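Local coordinates for protein CBIX (PDB 4CCS) that probably acts as the terminal chelatase of siroheme biosynthesis in denitrifying bacteria, inserting ferrous iron into sirohydrochlorin, at residues His10-Pro13 / Pro18-Arg21; Pro179-Gln184 / Val188-Pro193. All blocks are in the same frame, centred on the assembly; numbering follows the deposited sequence.

Interaction 1: residues His10-Pro13 / Pro18-Arg21. With EDO (1,2-ethanediol), chain D.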
ATOM      1  N   HIS A  10      -2.319  -6.025  -7.416  1.00 17.58           N
ATOM      2  CA  HIS A  10      -1.562  -7.242  -7.719  1.00 18.11           C
ATOM      3  C   HIS A  10      -2.460  -8.415  -7.338  1.00 21.92           C
ATOM      4  O   HIS A  10      -3.189  -8.331  -6.353  1.00 20.75           O
ATOM      5  CB  HIS A  10      -0.300  -7.345  -6.840  1.00 19.32           C
ATOM      6  CG  HIS A  10       0.927  -6.799  -7.485  1.00 22.99           C
ATOM      7  ND1 HIS A  10       1.298  -7.169  -8.762  1.00 25.03           N
ATOM      8  CD2 HIS A  10       1.834  -5.925  -6.999  1.00 24.75           C
ATOM      9  CE1 HIS A  10       2.402  -6.486  -9.023  1.00 24.66           C
ATOM     10  NE2 HIS A  10       2.764  -5.733  -7.986  1.00 24.80           N
ATOM     11  N   GLY A  11      -2.416  -9.517  -8.087  1.00 19.73           N
ATOM     12  CA  GLY A  11      -3.247 -10.639  -7.648  1.00 18.76           C
ATOM     13  C   GLY A  11      -2.539 -11.406  -6.524  1.00 20.01           C
ATOM     14  O   GLY A  11      -1.327 -11.252  -6.320  1.00 19.33           O
ATOM     15  N   GLN A  12      -3.299 -12.217  -5.790  1.00 15.30           N
ATOM     16  CA  GLN A  12      -2.761 -13.074  -4.731  1.00 15.11           C
ATOM     17  C   GLN A  12      -3.347 -14.476  -4.938  1.00 18.92           C
ATOM     18  O   GLN A  12      -4.362 -14.580  -5.633  1.00 16.54           O
ATOM     19  CB  GLN A  12      -3.126 -12.519  -3.335  1.00 16.47           C
ATOM     20  CG  GLN A  12      -2.362 -11.233  -2.977  1.00 20.38           C
ATOM     21  CD  GLN A  12      -0.903 -11.500  -2.702  1.00 24.97           C
ATOM     22  OE1 GLN A  12      -0.542 -11.998  -1.644  1.00 23.51           O
ATOM     23  NE2 GLN A  12      -0.038 -11.284  -3.681  1.00 20.06           N
ATOM     24  N   PRO A  13      -2.765 -15.538  -4.317  1.00 18.40           N
ATOM     25  CA  PRO A  13      -3.339 -16.893  -4.464  1.00 18.74           C
ATOM     26  C   PRO A  13      -4.751 -16.974  -3.875  1.00 22.24           C
ATOM     27  O   PRO A  13      -5.141 -16.137  -3.051  1.00 21.26           O
ATOM     28  CB  PRO A  13      -2.358 -17.782  -3.688  1.00 20.49           C
ATOM     29  CG  PRO A  13      -1.072 -17.026  -3.718  1.00 24.75           C
ATOM     30  CD  PRO A  13      -1.471 -15.590  -3.598  1.00 19.91           C
ATOM     31  N   PRO A  18     -13.333 -12.662  -4.184  1.00 16.95           N
ATOM     32  CA  PRO A  18     -13.316 -11.683  -3.076  1.00 16.84           C
ATOM     33  C   PRO A  18     -12.242 -10.593  -3.279  1.00 19.06           C
ATOM     34  O   PRO A  18     -12.440  -9.453  -2.867  1.00 18.16           O
ATOM     35  CB  PRO A  18     -13.083 -12.532  -1.828  1.00 19.37           C
ATOM     36  CG  PRO A  18     -12.577 -13.849  -2.313  1.00 23.80           C
ATOM     37  CD  PRO A  18     -13.160 -14.042  -3.679  1.00 19.20           C
ATOM     38  N   GLN A  19     -11.160 -10.917  -4.009  1.00 14.27           N
ATOM     39  CA  GLN A  19     -10.097  -9.949  -4.303  1.00 14.44           C
ATOM     40  C   GLN A  19     -10.645  -8.870  -5.247  1.00 18.11           C
ATOM     41  O   GLN A  19     -10.385  -7.684  -5.042  1.00 17.06           O
ATOM     42  CB  GLN A  19      -8.887 -10.649  -4.936  1.00 14.98           C
ATOM     43  CG  GLN A  19      -8.102 -11.510  -3.927  1.00 18.27           C
ATOM     44  CD  GLN A  19      -6.945 -12.212  -4.579  1.00 19.80           C
ATOM     45  OE1 GLN A  19      -6.037 -11.588  -5.115  1.00 14.87           O
ATOM     46  NE2 GLN A  19      -6.911 -13.536  -4.507  1.00 20.40           N
ATOM     47  N   GLN A  20     -11.437  -9.286  -6.244  1.00 15.00           N
ATOM     48  CA  GLN A  20     -12.079  -8.370  -7.203  1.00 15.72           C
ATOM     49  C   GLN A  20     -13.104  -7.478  -6.503  1.00 19.17           C
ATOM     50  O   GLN A  20     -13.097  -6.265  -6.740  1.00 18.75           O
ATOM     51  CB  GLN A  20     -12.720  -9.156  -8.362  1.00 16.47           C
ATOM     52  CG  GLN A  20     -13.430  -8.284  -9.427  1.00 23.32           C
ATOM     53  CD  GLN A  20     -12.508  -7.353 -10.189  1.00 30.81           C
ATOM     54  OE1 GLN A  20     -11.311  -7.599 -10.334  1.00 24.56           O
ATOM     55  NE2 GLN A  20     -13.065  -6.320 -10.812  1.00 26.09           N
ATOM     56  N   ARG A  21     -13.952  -8.066  -5.623  1.00 16.79           N
ATOM     57  CA  ARG A  21     -14.964  -7.316  -4.854  1.00 16.69           C
ATOM     58  C   ARG A  21     -14.304  -6.224  -3.986  1.00 18.89           C
ATOM     59  O   ARG A  21     -14.845  -5.126  -3.899  1.00 17.98           O
ATOM     60  CB  ARG A  21     -15.794  -8.257  -3.955  1.00 19.13           C
ATOM     61  CG  ARG A  21     -16.984  -8.878  -4.687  1.00 34.49           C
ATOM     62  CD  ARG A  21     -17.908  -9.659  -3.760  1.00 39.78           C
ATOM     63  NE  ARG A  21     -17.273 -10.881  -3.262  1.00 39.62           N
ATOM     64  CZ  ARG A  21     -17.318 -12.058  -3.880  1.00 45.96           C
ATOM     65  NH1 ARG A  21     -17.986 -12.193  -5.017  1.00 29.27           N
ATOM     66  NH2 ARG A  21     -16.703 -13.109  -3.359  1.00 27.94           N
TER
HETATM   67  C1  EDO D1229      -0.138 -11.610  -9.711  1.00 45.76           C
HETATM   68  O1  EDO D1229      -1.489 -11.625 -10.175  1.00 47.07           O
HETATM   69  C2  EDO D1229       0.575 -10.388 -10.277  1.00 42.56           C
HETATM   70  O2  EDO D1229      -0.154  -9.225  -9.911  1.00 37.66           O
HETATM   71  O   HOH W   1      -5.858  -8.838  -5.319  1.00 18.05           O
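The carboxamide of Gln19 meets the backbone of Gln12 with its polar edge, and the carbonyl oxygen of Gln12 lies close to the amide plane. Two bonds form there. Gln12 N donates to Gln19 OE1 over 2.9 Å, and Gln19 NE2 returns a straighter bond to Gln12 O at 3.0 Å. This second donor stands above the plane of the Gln12 carbonyl, 57° out of it. On the same stretch of loop the His10 ring stacks against Phe63 and packs edge-to-face with Phe69, while O2 of a bound 1,2-ethanediol, probably from the crystallisation liquor, sits in plane at its edge, 2.8 Å from His10 ND1. Gly11 N donates to the same O2 across 2.9 Å and only weakly to O1. A CB on Gly11 would run into O1 of the diol as it is bound in this crystal.

Residues 10-13 leave the end of strand 4-9, in the parallel sheet of the N-terminal half of this chelatase-type fold, and lead into helix 16-30. Gln19, on that helix, reaches back to the loop because its chain is extended beyond CG (chi2 179°). Glutamine suits the place: its length bridges the gap from the helix, and one amide supplies the acceptor and the donor that match the N-H and C=O of a single residue, Gln12. Gln19 OE1 also accepts a bond from a water at 2.8 Å, which in turn donates to His10 O at 2.9 Å, tying a second point of the loop to the helix. Gln12, by contrast, bends at chi2 and folds its NE2 back to Gly11 O at 2.9 Å, whereas its OE1 reaches over to Thr189 OG1. Gln12 CB rests 3.5 Å from Gln19 OE1.

Interaction 2: residues Pro179-Gln184 / Val188-Pro193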
ATOM      1  N   PRO A 179       1.454  -1.787   9.251  1.00 14.36           N
ATOM      2  CA  PRO A 179       1.746  -2.618   8.069  1.00 13.79           C
ATOM      3  C   PRO A 179       1.612  -1.762   6.816  1.00 17.49           C
ATOM      4  O   PRO A 179       0.531  -1.244   6.510  1.00 15.96           O
ATOM      5  CB  PRO A 179       0.674  -3.719   8.114  1.00 15.37           C
ATOM      6  CG  PRO A 179       0.220  -3.753   9.543  1.00 19.14           C
ATOM      7  CD  PRO A 179       0.273  -2.301   9.971  1.00 14.98           C
ATOM      8  N   LEU A 180       2.725  -1.600   6.097  1.00 13.96           N
ATOM      9  CA  LEU A 180       2.756  -0.798   4.896  1.00 14.51           C
ATOM     10  C   LEU A 180       2.388  -1.674   3.701  1.00 17.30           C
ATOM     11  O   LEU A 180       3.251  -2.088   2.932  1.00 15.86           O
ATOM     12  CB  LEU A 180       4.135  -0.111   4.780  1.00 15.02           C
ATOM     13  CG  LEU A 180       4.225   1.070   3.830  1.00 19.06           C
ATOM     14  CD1 LEU A 180       3.584   2.304   4.455  1.00 19.44           C
ATOM     15  CD2 LEU A 180       5.693   1.346   3.476  1.00 21.08           C
ATOM     16  N   PHE A 181       1.072  -2.001   3.601  1.00 13.60           N
ATOM     17  CA  PHE A 181       0.482  -2.837   2.550  1.00 13.44           C
ATOM     18  C   PHE A 181      -0.700  -2.087   1.913  1.00 17.87           C
ATOM     19  O   PHE A 181      -1.512  -1.488   2.626  1.00 16.47           O
ATOM     20  CB  PHE A 181       0.004  -4.181   3.134  1.00 14.66           C
ATOM     21  CG  PHE A 181       1.122  -5.120   3.538  1.00 14.95           C
ATOM     22  CD1 PHE A 181       1.788  -4.957   4.751  1.00 17.27           C
ATOM     23  CD2 PHE A 181       1.533  -6.142   2.689  1.00 16.52           C
ATOM     24  CE1 PHE A 181       2.848  -5.803   5.109  1.00 17.13           C
ATOM     25  CE2 PHE A 181       2.568  -7.013   3.063  1.00 18.15           C
ATOM     26  CZ  PHE A 181       3.217  -6.836   4.267  1.00 16.43           C
ATOM     27  N   ALA A 182      -0.805  -2.162   0.581  1.00 15.71           N
ATOM     28  CA  ALA A 182      -1.855  -1.491  -0.183  1.00 16.05           C
ATOM     29  C   ALA A 182      -3.190  -2.234  -0.158  1.00 20.40           C
ATOM     30  O   ALA A 182      -4.227  -1.594  -0.325  1.00 19.86           O
ATOM     31  CB  ALA A 182      -1.399  -1.288  -1.619  1.00 16.74           C
ATOM     32  N   THR A 183      -3.175  -3.580   0.010  1.00 15.33           N
ATOM     33  CA  THR A 183      -4.415  -4.377   0.036  1.00 15.00           C
ATOM     34  C   THR A 183      -4.414  -5.366   1.169  1.00 18.18           C
ATOM     35  O   THR A 183      -3.341  -5.800   1.605  1.00 16.83           O
ATOM     36  CB  THR A 183      -4.649  -5.146  -1.292  1.00 19.56           C
ATOM     37  OG1 THR A 183      -3.723  -6.237  -1.413  1.00 17.10           O
ATOM     38  CG2 THR A 183      -4.612  -4.248  -2.533  1.00 16.33           C
ATOM     39  N   GLN A 184      -5.619  -5.751   1.621  1.00 15.39           N
ATOM     40  CA  GLN A 184      -5.772  -6.761   2.667  1.00 16.35           C
ATOM     41  C   GLN A 184      -5.257  -8.125   2.176  1.00 18.20           C
ATOM     42  O   GLN A 184      -4.588  -8.812   2.943  1.00 17.98           O
ATOM     43  CB  GLN A 184      -7.235  -6.853   3.177  1.00 18.20           C
ATOM     44  CG  GLN A 184      -7.428  -7.847   4.352  1.00 26.90           C
ATOM     45  CD  GLN A 184      -6.827  -7.349   5.660  1.00 50.25           C
ATOM     46  OE1 GLN A 184      -5.625  -7.468   5.916  1.00 38.84           O
ATOM     47  NE2 GLN A 184      -7.645  -6.779   6.533  1.00 54.15           N
ATOM     48  N   VAL A 188      -2.560 -10.216   4.376  1.00 15.73           N
ATOM     49  CA  VAL A 188      -2.891 -11.536   4.959  1.00 16.26           C
ATOM     50  C   VAL A 188      -1.890 -12.613   4.510  1.00 18.52           C
ATOM     51  O   VAL A 188      -1.415 -13.379   5.351  1.00 17.54           O
ATOM     52  CB  VAL A 188      -4.382 -11.916   4.685  1.00 21.82           C
ATOM     53  CG1 VAL A 188      -4.681 -13.376   5.044  1.00 22.16           C
ATOM     54  CG2 VAL A 188      -5.327 -10.981   5.450  1.00 21.80           C
ATOM     55  N   THR A 189      -1.513 -12.623   3.213  1.00 15.51           N
ATOM     56  CA  THR A 189      -0.520 -13.581   2.662  1.00 15.95           C
ATOM     57  C   THR A 189       0.796 -13.612   3.468  1.00 19.21           C
ATOM     58  O   THR A 189       1.342 -14.694   3.717  1.00 18.70           O
ATOM     59  CB  THR A 189      -0.264 -13.274   1.185  1.00 21.71           C
ATOM     60  OG1 THR A 189      -1.482 -13.463   0.463  1.00 20.65           O
ATOM     61  CG2 THR A 189       0.866 -14.121   0.559  1.00 24.85           C
ATOM     62  N   ASP A 190       1.287 -12.440   3.888  1.00 16.41           N
ATOM     63  CA  ASP A 190       2.554 -12.328   4.605  1.00 15.96           C
ATOM     64  C   ASP A 190       2.515 -12.782   6.062  1.00 21.70           C
ATOM     65  O   ASP A 190       3.585 -12.973   6.660  1.00 22.86           O
ATOM     66  CB  ASP A 190       3.110 -10.913   4.483  1.00 16.93           C
ATOM     67  CG  ASP A 190       3.840 -10.666   3.173  1.00 19.58           C
ATOM     68  OD1 ASP A 190       3.817 -11.564   2.289  1.00 19.51           O
ATOM     69  OD2 ASP A 190       4.423  -9.595   3.027  1.00 20.99           O
ATOM     70  N   ASP A 191       1.308 -13.002   6.623  1.00 17.61           N
ATOM     71  CA  ASP A 191       1.121 -13.499   7.991  1.00 17.34           C
ATOM     72  C   ASP A 191       1.985 -12.764   9.038  1.00 20.21           C
ATOM     73  O   ASP A 191       2.788 -13.378   9.756  1.00 18.71           O
ATOM     74  CB  ASP A 191       1.335 -15.027   8.042  1.00 19.40           C
ATOM     75  CG  ASP A 191       0.756 -15.733   9.258  1.00 25.88           C
ATOM     76  OD1 ASP A 191       0.134 -15.053  10.105  1.00 24.33           O
ATOM     77  OD2 ASP A 191       0.966 -16.960   9.384  1.00 31.72           O
ATOM     78  N   LEU A 192       1.815 -11.435   9.107  1.00 17.92           N
ATOM     79  CA  LEU A 192       2.496 -10.586  10.091  1.00 18.91           C
ATOM     80  C   LEU A 192       2.224 -11.033  11.534  1.00 22.30           C
ATOM     81  O   LEU A 192       3.162 -10.974  12.334  1.00 21.16           O
ATOM     82  CB  LEU A 192       2.089  -9.108   9.926  1.00 19.90           C
ATOM     83  CG  LEU A 192       2.984  -8.234   9.065  1.00 27.07           C
ATOM     84  CD1 LEU A 192       2.974  -8.688   7.621  1.00 28.44           C
ATOM     85  CD2 LEU A 192       2.519  -6.790   9.136  1.00 29.31           C
ATOM     86  N   PRO A 193       0.982 -11.514  11.883  1.00 20.74           N
ATOM     87  CA  PRO A 193       0.774 -11.962  13.269  1.00 20.42           C
ATOM     88  C   PRO A 193       1.740 -13.053  13.717  1.00 23.61           C
ATOM     89  O   PRO A 193       2.244 -12.956  14.828  1.00 23.98           O
ATOM     90  CB  PRO A 193      -0.682 -12.410  13.280  1.00 22.27           C
ATOM     91  CG  PRO A 193      -1.323 -11.499  12.308  1.00 26.52           C
ATOM     92  CD  PRO A 193      -0.326 -11.389  11.194  1.00 22.43           C
TER
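The ring of Phe181 overlaps Leu192, whose CD1 lies obliquely to it, 3.8 Å from Phe181 CE1, the two side chains running past each other in opposite directions. Phe181 belongs to the loop that carries the chain from strand 175-179 of the C-terminal parallel sheet into helix 184-189, and this loop begins with an inverse gamma turn centred on Leu180. CG of Phe181 sits beside its own backbone N (chi1 -71°), which directs the ring toward the turn between the two helices. There Asp190 brings OD2 in plane to the ring edge, 3.2 Å from Phe181 CE2, with the carboxylate turned 83° against the ring. An aromatic edge, being slightly positive, is probably a suitable neighbour for this oxygen, also hydrogen-bonded to His127 ND1. An alanine in place of Phe181 is likely to open a gap beside Leu192 CD1 and leave Asp190 OD2 without the ring edge. Leu192 serves two partners, since its CD2 packs on Pro179 CB at 3.7 Å. Further along, Val188 N donates an almost straight helical bond (174°) to Gln184 O, and Val188 CG2 lies 3.6 Å from Gln184 OE1, an oxygen hydrogen-bonded to His187 ND1.

The two contacts follow one another along the chain, interaction 1 being complete before interaction 2 begins, and their centres lie 13 Å apart. Each belongs to one half of the molecule: residues 10-13 follow strand 4-9 of the first parallel sheet, and residues 179-184 follow strand 175-179 of the second. Both sheets have the strand order 2-1-3-4, and both loops run into a helix. The halves meet directly here, through a probable hydrogen bond of 2.7 Å between Gln12 OE1 and Thr189 OG1. The loop of the first half thus meets helix 184-189 of the second, between the two halves, consistent with the cleft in which chelatases of this kind bind their tetrapyrrole.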